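Local coordinates for protein aldehyde dehydrogenase (PDB 5KF0) that probably oxidises aldehydes to carboxylic acids with a nicotinamide cofactor, as an aldehyde dehydrogenase family enzyme that binds NADPH in a four-chain assembly, at residues A367-T372 with G390-L395; D349-A354 with Q381-K386; Y276-L281 with D307-K312; I294-I299 with V444-V449. All blocks are in the same frame, centred on the assembly; numbering follows the deposited sequence. Where two conformers were deposited one is given.

Interaction 1. Residues A367-T372 with G390-L395; sequences AMFEAT and GPVAIL
F369 meets P391 and V392 at the start of the parallel strand 392-398. Its CG is anti to the backbone N (chi1 -156°); CB lies 3.6 Å from CG of P391, and CE1, at the far side of the F369 ring, 3.6 Å from CG2 of V392. Both neighbours approach the ring obliquely. The carbonyl O of F369 also touches CG of P391. CB of E370 points away from the second segment, and its O takes a bond from OG1 of T372 at 2.7 Å, the hydroxyl standing well above the carbonyl plane. At A371 the backbone reaches P391, the centre of an inverse gamma turn. T372 then begins the parallel pairing, opposite V392: its N donates to O of P391 (2.9 Å), bent to 138° at the hydrogen, and its O receives the N-H of A393 (3.0 Å). CA of V392 also directs its hydrogen at that O. T372 O has a further partner in the hydroxyl of Y286. Helix 338-353 packs on the F369, T372 and V392 side through S341, L344 and M348, and helix 274-286, joined by T317 of helix 306-319, on the A371 and A393 side.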
loop_
_atom_site.group_PDB
_atom_site.type_symbol
_atom_site.label_atom_id
_atom_site.label_comp_id
_atom_site.label_asym_id
_atom_site.label_seq_id
_atom_site.Cartn_x
_atom_site.Cartn_y
_atom_site.Cartn_z
ATOM N N ALA A 367 -11.785 -36.724 32.620
ATOM C CA ALA A 367 -11.573 -35.573 31.756
ATOM C C ALA A 367 -12.605 -34.469 31.960
ATOM O O ALA A 367 -12.509 -33.432 31.294
ATOM C CB ALA A 367 -11.560 -36.002 30.283
ATOM N N MET A 368 -13.582 -34.652 32.849
ATOM C CA MET A 368 -14.575 -33.610 33.123
ATOM C C MET A 368 -14.033 -32.697 34.221
ATOM O O MET A 368 -14.127 -33.009 35.414
ATOM C CB MET A 368 -15.923 -34.218 33.498
ATOM C CG MET A 368 -16.515 -35.121 32.420
ATOM S SD MET A 368 -16.666 -34.411 30.755
ATOM C CE MET A 368 -17.667 -32.970 31.047
ATOM N N PHE A 369 -13.481 -31.561 33.804
ATOM C CA PHE A 369 -12.875 -30.562 34.679
ATOM C C PHE A 369 -13.817 -29.362 34.723
ATOM O O PHE A 369 -14.043 -28.721 33.694
ATOM C CB PHE A 369 -11.502 -30.181 34.112
ATOM C CG PHE A 369 -10.519 -29.623 35.110
ATOM C CD1 PHE A 369 -10.843 -28.546 35.920
ATOM C CD2 PHE A 369 -9.232 -30.158 35.185
ATOM C CE1 PHE A 369 -9.911 -28.023 36.817
ATOM C CE2 PHE A 369 -8.289 -29.635 36.075
ATOM C CZ PHE A 369 -8.638 -28.567 36.897
ATOM N N GLU A 370 -14.387 -29.064 35.893
ATOM C CA GLU A 370 -15.343 -27.972 35.859
ATOM C C GLU A 370 -14.631 -26.621 35.726
ATOM O O GLU A 370 -13.428 -26.472 35.941
ATOM C CB GLU A 370 -16.265 -28.007 37.080
ATOM C CG GLU A 370 -15.638 -27.664 38.403
ATOM C CD GLU A 370 -16.638 -27.781 39.549
ATOM O OE1 GLU A 370 -17.865 -27.727 39.294
ATOM O OE2 GLU A 370 -16.197 -27.934 40.703
ATOM N N ALA A 371 -15.410 -25.636 35.280
ATOM C CA ALA A 371 -14.883 -24.281 35.205
ATOM C C ALA A 371 -14.432 -23.858 36.598
ATOM O O ALA A 371 -15.202 -23.939 37.561
ATOM C CB ALA A 371 -15.942 -23.319 34.662
ATOM N N THR A 372 -13.179 -23.421 36.705
ATOM C CA THR A 372 -12.514 -23.244 37.989
ATOM C C THR A 372 -11.793 -21.904 38.028
ATOM O O THR A 372 -11.165 -21.500 37.044
ATOM C CB THR A 372 -11.535 -24.411 38.224
ATOM O OG1 THR A 372 -12.274 -25.644 38.274
ATOM C CG2 THR A 372 -10.767 -24.257 39.526
ATOM N N GLY A 390 -6.838 -25.566 29.836
ATOM C CA GLY A 390 -7.961 -26.211 30.466
ATOM C C GLY A 390 -8.796 -25.162 31.159
ATOM O O GLY A 390 -8.486 -23.971 31.105
ATOM N N PRO A 391 -9.872 -25.580 31.821
ATOM C CA PRO A 391 -10.881 -24.620 32.299
ATOM C C PRO A 391 -10.541 -24.040 33.669
ATOM O O PRO A 391 -11.330 -24.107 34.611
ATOM C CB PRO A 391 -12.154 -25.477 32.320
ATOM C CG PRO A 391 -11.661 -26.851 32.640
ATOM C CD PRO A 391 -10.332 -26.978 31.923
ATOM N N VAL A 392 -9.357 -23.437 33.767
ATOM C CA VAL A 392 -8.873 -22.816 34.992
ATOM C C VAL A 392 -8.400 -21.411 34.664
ATOM O O VAL A 392 -7.714 -21.200 33.657
ATOM C CB VAL A 392 -7.717 -23.622 35.619
ATOM C CG1 VAL A 392 -7.179 -22.911 36.867
ATOM C CG2 VAL A 392 -8.165 -25.036 35.936
ATOM N N ALA A 393 -8.745 -20.455 35.520
ATOM C CA ALA A 393 -8.222 -19.106 35.418
ATOM C C ALA A 393 -7.823 -18.629 36.803
ATOM O O ALA A 393 -8.348 -19.091 37.822
ATOM C CB ALA A 393 -9.244 -18.140 34.794
ATOM N N ILE A 394 -6.887 -17.683 36.814
ATOM C CA ILE A 394 -6.364 -17.130 38.054
ATOM C C ILE A 394 -6.707 -15.649 38.103
ATOM O O ILE A 394 -6.615 -14.926 37.101
ATOM C CB ILE A 394 -4.845 -17.373 38.219
ATOM C CG1 ILE A 394 -4.017 -16.513 37.263
ATOM C CG2 ILE A 394 -4.521 -18.852 38.042
ATOM C CD1 ILE A 394 -3.463 -15.253 37.900
ATOM N N LEU A 395 -7.128 -15.208 39.284
ATOM C CA LEU A 395 -7.567 -13.839 39.518
ATOM C C LEU A 395 -6.546 -13.158 40.420
ATOM O O LEU A 395 -6.170 -13.709 41.460
ATOM C CB LEU A 395 -8.956 -13.826 40.167
ATOM C CG LEU A 395 -9.520 -12.467 40.573
ATOM C CD1 LEU A 395 -9.795 -11.642 39.342
ATOM C CD2 LEU A 395 -10.789 -12.644 41.402
#

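Interaction 2. Residues D349-A354 with Q381-K386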
loop_
_atom_site.group_PDB
_atom_site.type_symbol
_atom_site.label_atom_id
_atom_site.label_comp_id
_atom_site.label_asym_id
_atom_site.label_seq_id
_atom_site.Cartn_x
_atom_site.Cartn_y
_atom_site.Cartn_z
ATOM N N ASP A 349 -3.407 -28.454 42.243
ATOM C CA ASP A 349 -3.098 -28.929 43.591
ATOM C C ASP A 349 -1.839 -28.264 44.132
ATOM O O ASP A 349 -1.786 -27.886 45.307
ATOM C CB ASP A 349 -2.920 -30.448 43.600
ATOM C CG ASP A 349 -4.208 -31.201 43.301
ATOM O OD1 ASP A 349 -5.294 -30.591 43.367
ATOM O OD2 ASP A 349 -4.127 -32.416 43.010
ATOM N N ALA A 350 -0.810 -28.120 43.286
ATOM C CA ALA A 350 0.439 -27.516 43.742
ATOM C C ALA A 350 0.244 -26.051 44.103
ATOM O O ALA A 350 0.804 -25.572 45.095
ATOM C CB ALA A 350 1.522 -27.663 42.675
ATOM N N ALA A 351 -0.545 -25.323 43.308
ATOM C CA ALA A 351 -0.800 -23.921 43.623
ATOM C C ALA A 351 -1.527 -23.785 44.953
ATOM O O ALA A 351 -1.181 -22.926 45.774
ATOM C CB ALA A 351 -1.594 -23.264 42.492
ATOM N N VAL A 352 -2.525 -24.640 45.191
ATOM C CA VAL A 352 -3.276 -24.598 46.442
ATOM C C VAL A 352 -2.376 -24.951 47.617
ATOM O O VAL A 352 -2.448 -24.322 48.682
ATOM C CB VAL A 352 -4.503 -25.524 46.358
ATOM C CG1 VAL A 352 -5.116 -25.745 47.744
ATOM C CG2 VAL A 352 -5.547 -24.937 45.406
ATOM N N ALA A 353 -1.495 -25.944 47.439
ATOM C CA ALA A 353 -0.579 -26.314 48.515
ATOM C C ALA A 353 0.366 -25.171 48.862
ATOM O O ALA A 353 0.802 -25.054 50.015
ATOM C CB ALA A 353 0.217 -27.565 48.129
ATOM N N ALA A 354 0.679 -24.316 47.890
ATOM C CA ALA A 354 1.536 -23.160 48.097
ATOM C C ALA A 354 0.758 -21.912 48.498
ATOM O O ALA A 354 1.333 -20.818 48.520
ATOM C CB ALA A 354 2.360 -22.881 46.835
ATOM N N GLN A 381 4.304 -20.272 40.253
ATOM C CA GLN A 381 3.636 -21.564 40.103
ATOM C C GLN A 381 3.487 -21.985 38.643
ATOM O O GLN A 381 3.271 -21.160 37.754
ATOM C CB GLN A 381 2.242 -21.513 40.735
ATOM C CG GLN A 381 2.249 -21.556 42.252
ATOM C CD GLN A 381 2.861 -22.840 42.775
ATOM O OE1 GLN A 381 2.457 -23.933 42.383
ATOM N NE2 GLN A 381 3.864 -22.713 43.641
ATOM N N ASP A 382 3.545 -23.305 38.417
ATOM C CA ASP A 382 3.254 -23.850 37.093
ATOM C C ASP A 382 1.895 -23.387 36.591
ATOM O O ASP A 382 1.733 -23.100 35.401
ATOM C CB ASP A 382 3.299 -25.379 37.119
ATOM C CG ASP A 382 4.704 -25.925 37.232
ATOM O OD1 ASP A 382 5.669 -25.165 37.012
ATOM O OD2 ASP A 382 4.841 -27.128 37.541
ATOM N N LEU A 383 0.898 -23.333 37.479
ATOM C CA LEU A 383 -0.430 -22.896 37.064
ATOM C C LEU A 383 -0.411 -21.471 36.540
ATOM O O LEU A 383 -1.240 -21.112 35.699
ATOM C CB LEU A 383 -1.414 -23.019 38.232
ATOM C CG LEU A 383 -2.887 -22.810 37.880
ATOM C CD1 LEU A 383 -3.386 -23.973 37.027
ATOM C CD2 LEU A 383 -3.731 -22.679 39.130
ATOM N N TYR A 384 0.522 -20.646 37.031
ATOM C CA TYR A 384 0.642 -19.269 36.566
ATOM C C TYR A 384 1.412 -19.191 35.254
ATOM O O TYR A 384 0.981 -18.514 34.313
ATOM C CB TYR A 384 1.337 -18.406 37.631
ATOM C CG TYR A 384 1.189 -16.927 37.348
ATOM C CD1 TYR A 384 0.151 -16.197 37.914
ATOM C CD2 TYR A 384 2.065 -16.269 36.489
ATOM C CE1 TYR A 384 -0.014 -14.855 37.631
ATOM C CE2 TYR A 384 1.911 -14.923 36.206
ATOM C CZ TYR A 384 0.869 -14.224 36.782
ATOM O OH TYR A 384 0.690 -12.892 36.488
ATOM N N ARG A 385 2.545 -19.888 35.174
ATOM C CA ARG A 385 3.563 -19.630 34.159
ATOM C C ARG A 385 3.483 -20.541 32.944
ATOM O O ARG A 385 3.935 -20.147 31.863
ATOM C CB ARG A 385 4.961 -19.781 34.767
ATOM C CG ARG A 385 5.203 -18.894 35.968
ATOM C CD ARG A 385 6.695 -18.632 36.195
ATOM N NE ARG A 385 7.234 -17.685 35.209
ATOM C CZ ARG A 385 7.095 -16.364 35.294
ATOM N NH1 ARG A 385 6.415 -15.832 36.310
ATOM N NH2 ARG A 385 7.618 -15.582 34.356
ATOM N N LYS A 386 2.980 -21.759 33.099
ATOM C CA LYS A 386 2.882 -22.651 31.956
ATOM C C LYS A 386 1.502 -22.518 31.318
ATOM O O LYS A 386 0.612 -21.847 31.842
ATOM C CB LYS A 386 3.161 -24.095 32.376
ATOM C CG LYS A 386 4.529 -24.296 33.029
ATOM C CD LYS A 386 4.768 -25.781 33.296
ATOM C CE LYS A 386 6.125 -26.029 33.922
ATOM N NZ LYS A 386 7.234 -25.587 33.037
#
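The carboxamide of Q381 lies against the last turn of helix 338-353. At one end of this flat group OE1 meets the backbone of A351, 3.4 Å from its N at an angle too poor for a hydrogen bond, and lies 3.9 Å from CB of A350. At the other end NE2 is 3.5 Å from CB of A354, and between them CD of Q381 comes to 3.9 Å from CA of A351. The side chain bends at chi2 (-61°), which turns CD out of an extended course. Beside the amide CB of A351 packs on CD2 of L383 at 4.0 Å, an apolar contact. L383 also touches L344 of the same helix, together with L374, V392 and I394 of the sheet. Small methyl groups on helix 338-353 permit this close approach, since only CB projects toward the partner. Q381 occupies the N-cap position of the short helix 382-385, and its backbone O accepts the N-H groups of both Y384 and R385. The arrangement is helix-to-helix packing at the edge of an alpha/beta domain, where the crossover connection between strands 368-375 and 392-398 rests against helix 338-353.

Interaction 3. Residues Y276-L281 with D307-K312; sequences YVVDRL and DTLRDK
V278 and L309 fill the centre of this crossing of two helices. CG2 of V278 lies 4.1 Å from CG of L309, the two side chains sliding past each other in opposite directions, and the same methyl is 3.8 Å from CB of K312. The other branch, CG1 of V278, anti to the backbone N (chi1 163°), reaches 3.7 Å from the backbone O of K312. L309 extends farther with its CD1, which is 4.2 Å from CG1 of V277 and 4.1 Å from CD1 of L281; the L281 and L309 side chains cross at about a right angle. The helix segments approach to 10.0 Å between axes at a signed crossing angle of -52°. Around this apolar core, V266 of strand 263-266 touches V277 and L309, A264 touches L281, and L274 packs on L309 and K312. NZ of K312 leads away to a salt bridge with D275; on helix 274-286, R280 pairs with D443 and Y276 reaches R483 and R485 of the second subunit. The two segments are therefore held by V277, V278, L281 and L309 with CB and the backbone O of K312, without a polar bond between them.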
loop_
_atom_site.group_PDB
_atom_site.type_symbol
_atom_site.label_atom_id
_atom_site.label_comp_id
_atom_site.label_asym_id
_atom_site.label_seq_id
_atom_site.Cartn_x
_atom_site.Cartn_y
_atom_site.Cartn_z
ATOM N N TYR A 276 -20.711 -6.934 31.518
ATOM C CA TYR A 276 -20.137 -7.232 30.210
ATOM C C TYR A 276 -18.743 -7.823 30.357
ATOM O O TYR A 276 -18.409 -8.834 29.726
ATOM C CB TYR A 276 -20.077 -5.963 29.348
ATOM C CG TYR A 276 -19.117 -6.092 28.179
ATOM C CD1 TYR A 276 -17.876 -5.459 28.192
ATOM C CD2 TYR A 276 -19.447 -6.867 27.068
ATOM C CE1 TYR A 276 -16.986 -5.603 27.122
ATOM C CE2 TYR A 276 -18.580 -7.006 25.997
ATOM C CZ TYR A 276 -17.348 -6.370 26.033
ATOM O OH TYR A 276 -16.485 -6.531 24.976
ATOM N N VAL A 277 -17.914 -7.193 31.192
ATOM C CA VAL A 277 -16.544 -7.662 31.399
ATOM C C VAL A 277 -16.545 -9.097 31.909
ATOM O O VAL A 277 -15.845 -9.969 31.382
ATOM C CB VAL A 277 -15.808 -6.718 32.368
ATOM C CG1 VAL A 277 -14.431 -7.285 32.741
ATOM C CG2 VAL A 277 -15.678 -5.310 31.724
ATOM N N VAL A 278 -17.345 -9.356 32.945
ATOM C CA VAL A 278 -17.421 -10.690 33.535
ATOM C C VAL A 278 -17.883 -11.714 32.506
ATOM O O VAL A 278 -17.353 -12.830 32.449
ATOM C CB VAL A 278 -18.334 -10.655 34.773
ATOM C CG1 VAL A 278 -18.781 -12.065 35.173
ATOM C CG2 VAL A 278 -17.609 -9.963 35.920
ATOM N N ASP A 279 -18.853 -11.350 31.659
ATOM C CA ASP A 279 -19.314 -12.284 30.633
ATOM C C ASP A 279 -18.191 -12.632 29.661
ATOM O O ASP A 279 -18.014 -13.802 29.302
ATOM C CB ASP A 279 -20.517 -11.703 29.893
ATOM C CG ASP A 279 -21.111 -12.683 28.896
ATOM O OD1 ASP A 279 -21.674 -13.709 29.332
ATOM O OD2 ASP A 279 -21.009 -12.428 27.681
ATOM N N ARG A 280 -17.391 -11.635 29.260
ATOM C CA ARG A 280 -16.311 -11.901 28.312
ATOM C C ARG A 280 -15.151 -12.641 28.973
ATOM O O ARG A 280 -14.502 -13.480 28.335
ATOM C CB ARG A 280 -15.835 -10.589 27.682
ATOM C CG ARG A 280 -16.927 -9.881 26.858
ATOM C CD ARG A 280 -17.472 -10.832 25.812
ATOM N NE ARG A 280 -16.507 -11.042 24.736
ATOM C CZ ARG A 280 -16.580 -12.011 23.830
ATOM N NH1 ARG A 280 -17.570 -12.901 23.878
ATOM N NH2 ARG A 280 -15.654 -12.091 22.879
ATOM N N LEU A 281 -14.873 -12.349 30.251
ATOM C CA LEU A 281 -13.851 -13.111 30.971
ATOM C C LEU A 281 -14.232 -14.585 31.067
ATOM O O LEU A 281 -13.398 -15.469 30.836
ATOM C CB LEU A 281 -13.641 -12.528 32.372
ATOM C CG LEU A 281 -13.001 -11.140 32.459
ATOM C CD1 LEU A 281 -13.120 -10.587 33.878
ATOM C CD2 LEU A 281 -11.526 -11.223 32.034
ATOM N N ASP A 307 -13.270 -6.673 44.452
ATOM C CA ASP A 307 -14.232 -7.470 45.216
ATOM C C ASP A 307 -15.547 -7.635 44.464
ATOM O O ASP A 307 -16.140 -8.721 44.474
ATOM C CB ASP A 307 -14.486 -6.841 46.582
ATOM C CG ASP A 307 -13.304 -6.966 47.509
ATOM O OD1 ASP A 307 -12.368 -7.724 47.195
ATOM O OD2 ASP A 307 -13.320 -6.310 48.570
ATOM N N THR A 308 -16.024 -6.573 43.809
ATOM C CA THR A 308 -17.285 -6.690 43.079
ATOM C C THR A 308 -17.133 -7.582 41.852
ATOM O O THR A 308 -17.993 -8.432 41.582
ATOM C CB THR A 308 -17.794 -5.309 42.682
ATOM O OG1 THR A 308 -17.982 -4.527 43.866
ATOM C CG2 THR A 308 -19.120 -5.431 41.956
ATOM N N LEU A 309 -16.054 -7.400 41.093
ATOM C CA LEU A 309 -15.815 -8.282 39.956
ATOM C C LEU A 309 -15.679 -9.728 40.414
ATOM O O LEU A 309 -16.221 -10.640 39.779
ATOM C CB LEU A 309 -14.568 -7.842 39.186
ATOM C CG LEU A 309 -14.276 -8.637 37.913
ATOM C CD1 LEU A 309 -13.642 -7.746 36.844
ATOM C CD2 LEU A 309 -13.362 -9.825 38.191
ATOM N N ARG A 310 -14.948 -9.956 41.506
ATOM C CA ARG A 310 -14.759 -11.319 41.993
ATOM C C ARG A 310 -16.097 -11.987 42.280
ATOM O O ARG A 310 -16.337 -13.122 41.848
ATOM C CB ARG A 310 -13.878 -11.327 43.243
ATOM C CG ARG A 310 -13.690 -12.722 43.839
ATOM C CD ARG A 310 -12.785 -12.689 45.064
ATOM N NE ARG A 310 -13.385 -11.941 46.167
ATOM C CZ ARG A 310 -12.724 -11.543 47.248
ATOM N NH1 ARG A 310 -11.434 -11.817 47.379
ATOM N NH2 ARG A 310 -13.358 -10.869 48.198
ATOM N N ASP A 311 -16.985 -11.296 43.003
ATOM C CA ASP A 311 -18.297 -11.866 43.309
ATOM C C ASP A 311 -19.057 -12.218 42.038
ATOM O O ASP A 311 -19.651 -13.299 41.931
ATOM C CB ASP A 311 -19.123 -10.892 44.151
ATOM C CG ASP A 311 -18.583 -10.721 45.552
ATOM O OD1 ASP A 311 -17.717 -11.520 45.967
ATOM O OD2 ASP A 311 -19.046 -9.789 46.239
ATOM N N LYS A 312 -19.070 -11.298 41.072
ATOM C CA LYS A 312 -19.771 -11.541 39.816
ATOM C C LYS A 312 -19.139 -12.682 39.031
ATOM O O LYS A 312 -19.850 -13.513 38.450
ATOM C CB LYS A 312 -19.789 -10.264 38.975
ATOM C CG LYS A 312 -20.691 -9.162 39.550
ATOM C CD LYS A 312 -20.562 -7.869 38.743
ATOM C CE LYS A 312 -21.518 -6.787 39.231
ATOM N NZ LYS A 312 -22.927 -7.074 38.836
#

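Interaction 4. Residues I294-I299 with V444-V449. With ACT (acetate ion), chain H.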
loop_
_atom_site.group_PDB
_atom_site.type_symbol
_atom_site.label_atom_id
_atom_site.label_comp_id
_atom_site.label_asym_id
_atom_site.label_seq_id
_atom_site.Cartn_x
_atom_site.Cartn_y
_atom_site.Cartn_z
ATOM N N ILE A 294 -5.497 -18.798 22.889
ATOM C CA ILE A 294 -5.634 -17.462 23.461
ATOM C C ILE A 294 -6.703 -17.459 24.541
ATOM O O ILE A 294 -7.296 -16.415 24.833
ATOM C CB ILE A 294 -5.930 -16.400 22.384
ATOM C CG1 ILE A 294 -6.984 -16.895 21.381
ATOM C CG2 ILE A 294 -4.622 -15.971 21.687
ATOM C CD1 ILE A 294 -7.330 -15.857 20.299
ATOM N N GLY A 295 -6.929 -18.617 25.161
ATOM C CA GLY A 295 -7.823 -18.665 26.306
ATOM C C GLY A 295 -7.311 -17.787 27.437
ATOM O O GLY A 295 -6.102 -17.635 27.643
ATOM N N VAL A 296 -8.246 -17.170 28.154
ATOM C CA VAL A 296 -7.875 -16.343 29.300
ATOM C C VAL A 296 -7.414 -17.241 30.436
ATOM O O VAL A 296 -8.191 -18.037 30.976
ATOM C CB VAL A 296 -9.045 -15.456 29.735
ATOM C CG1 VAL A 296 -8.737 -14.766 31.085
ATOM C CG2 VAL A 296 -9.359 -14.423 28.634
ATOM N N GLN A 297 -6.152 -17.086 30.836
ATOM C CA GLN A 297 -5.596 -17.823 31.960
ATOM C C GLN A 297 -5.353 -16.952 33.180
ATOM O O GLN A 297 -5.460 -17.440 34.304
ATOM C CB GLN A 297 -4.282 -18.501 31.549
ATOM C CG GLN A 297 -3.698 -19.481 32.588
ATOM C CD GLN A 297 -2.508 -20.247 32.020
ATOM O OE1 GLN A 297 -2.491 -20.601 30.839
ATOM N NE2 GLN A 297 -1.520 -20.522 32.861
ATOM N N ARG A 298 -5.052 -15.666 32.984
ATOM C CA ARG A 298 -4.713 -14.758 34.070
ATOM C C ARG A 298 -5.591 -13.525 33.951
ATOM O O ARG A 298 -5.746 -12.974 32.859
ATOM C CB ARG A 298 -3.231 -14.360 34.018
ATOM C CG ARG A 298 -2.274 -15.545 34.099
ATOM C CD ARG A 298 -0.814 -15.086 34.033
ATOM N NE ARG A 298 -0.439 -14.657 32.683
ATOM C CZ ARG A 298 0.409 -13.673 32.410
ATOM N NH1 ARG A 298 0.971 -12.967 33.399
ATOM N NH2 ARG A 298 0.673 -13.374 31.138
ATOM N N ILE A 299 -6.167 -13.098 35.071
ATOM C CA ILE A 299 -7.089 -11.971 35.094
ATOM C C ILE A 299 -6.575 -10.976 36.126
ATOM O O ILE A 299 -6.557 -11.277 37.324
ATOM C CB ILE A 299 -8.520 -12.416 35.430
ATOM C CG1 ILE A 299 -9.026 -13.439 34.398
ATOM C CG2 ILE A 299 -9.443 -11.205 35.499
ATOM C CD1 ILE A 299 -10.330 -14.115 34.831
ATOM N N VAL A 444 -11.577 -9.607 25.566
ATOM C CA VAL A 444 -10.566 -10.539 26.064
ATOM C C VAL A 444 -9.513 -10.817 24.995
ATOM O O VAL A 444 -9.759 -10.589 23.793
ATOM C CB VAL A 444 -11.201 -11.858 26.537
ATOM C CG1 VAL A 444 -11.867 -11.665 27.910
ATOM C CG2 VAL A 444 -12.196 -12.379 25.501
ATOM N N PRO A 445 -8.333 -11.314 25.383
ATOM C CA PRO A 445 -7.347 -11.748 24.381
ATOM C C PRO A 445 -7.853 -12.866 23.495
ATOM O O PRO A 445 -7.237 -13.138 22.459
ATOM C CB PRO A 445 -6.158 -12.223 25.235
ATOM C CG PRO A 445 -6.791 -12.596 26.569
ATOM C CD PRO A 445 -7.827 -11.514 26.757
ATOM N N SER A 446 -8.946 -13.522 23.875
ATOM C CA SER A 446 -9.460 -14.682 23.158
ATOM C C SER A 446 -10.130 -14.329 21.832
ATOM O O SER A 446 -10.565 -15.253 21.133
ATOM C CB SER A 446 -10.434 -15.428 24.072
ATOM O OG SER A 446 -9.858 -15.555 25.362
ATOM N N PHE A 447 -10.196 -13.049 21.449
ATOM C CA PHE A 447 -10.850 -12.651 20.206
ATOM C C PHE A 447 -9.903 -12.781 19.014
ATOM O O PHE A 447 -8.748 -12.342 19.073
ATOM C CB PHE A 447 -11.352 -11.205 20.294
ATOM C CG PHE A 447 -11.906 -10.691 18.996
ATOM C CD1 PHE A 447 -13.212 -10.988 18.633
ATOM C CD2 PHE A 447 -11.122 -9.954 18.122
ATOM C CE1 PHE A 447 -13.725 -10.543 17.415
ATOM C CE2 PHE A 447 -11.635 -9.516 16.909
ATOM C CZ PHE A 447 -12.936 -9.806 16.568
ATOM N N ARG A 448 -10.417 -13.358 17.924
ATOM C CA ARG A 448 -9.746 -13.383 16.629
ATOM C C ARG A 448 -10.797 -13.301 15.529
ATOM O O ARG A 448 -11.844 -13.948 15.613
ATOM C CB ARG A 448 -8.921 -14.661 16.442
ATOM C CG ARG A 448 -8.225 -14.740 15.065
ATOM C CD ARG A 448 -7.460 -16.049 14.922
ATOM N NE ARG A 448 -6.688 -16.079 13.685
ATOM C CZ ARG A 448 -5.924 -17.098 13.307
ATOM N NH1 ARG A 448 -5.868 -18.206 14.047
ATOM N NH2 ARG A 448 -5.213 -17.007 12.192
ATOM N N VAL A 449 -10.524 -12.493 14.515
ATOM C CA VAL A 449 -11.300 -12.492 13.280
ATOM C C VAL A 449 -10.346 -12.872 12.154
ATOM O O VAL A 449 -9.159 -12.527 12.189
ATOM C CB VAL A 449 -12.010 -11.131 13.060
ATOM C CG1 VAL A 449 -11.028 -9.973 13.062
ATOM C CG2 VAL A 449 -12.870 -11.137 11.799
HETATM C C ACT H . -8.344 -18.765 17.096
HETATM O O ACT H . -9.527 -18.429 17.393
HETATM O OXT ACT H . -8.127 -19.136 15.920
HETATM C CH3 ACT H . -7.219 -18.727 18.082
#
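Beside the NADPH pocket, I294 packs on the type I beta turn V444-F447, and R448 just beyond it comes within about 4 Å of the bound cofactor. The hydroxyl of S446 donates to the backbone O of I294 at 2.8 Å, 27° out of the carbonyl plane. OG of S446 is anti to its own carbonyl carbon (chi1 -46°), which sets it beside the backbone N and within reach of that acceptor. The I294 side chain lies over the turn: CG1 sits between the backbone N and the carbonyl carbon, the crowded position, and CD1 at its end comes 3.4 Å from O of S446 and 3.5 Å from O of P445. The carbonyls of P445 and F447 accept from NE2 of Q416 on strand 416-420. This loop follows strand 438-441, and the opposing segment runs into strand 298-302 of the alpha/beta domain, so the turn packs at the N-terminal approach to that strand. There V296 uses a single methyl, CG2, which lies 3.8 Å from CG of P445 and equally close to CB of V444, while OG of S446 is 3.5 Å away; the V296 and P445 side chains cross at about a right angle. R448 extends from CG to NE, and its NH1 donates to OXT of an acetate, probably from the crystallisation liquor, at 3.1 Å and 148°. The acetate methyl lies 3.6 Å from CD1 of I294. F447 of the turn stacks on Y143 of the second subunit, and O of the following R448 accepts from R139 of that subunit.

From the N terminus, interaction 3 comes first, joining helix 274-286 to helix 306-319 and closing a loop of 25 residues that holds strand 298-302. Interaction 4 opens at 294-299, within that loop, and closes only at 444-449, so these two cross. Its 144-residue loop contains both interaction 2, which closes 26 residues, and interaction 1, which closes 17; these also cross, 349-354, 367-372, 381-386 and 390-395 alternating between them. Strand 392-398 links the group: I394 bonds through its backbone to Q297 and I299, V392 packs on L383, and L395 touches L309 and R310. Q297 NE2 in turn reaches O of L383 and of K386. Together they bind one sheet to its flanking helices.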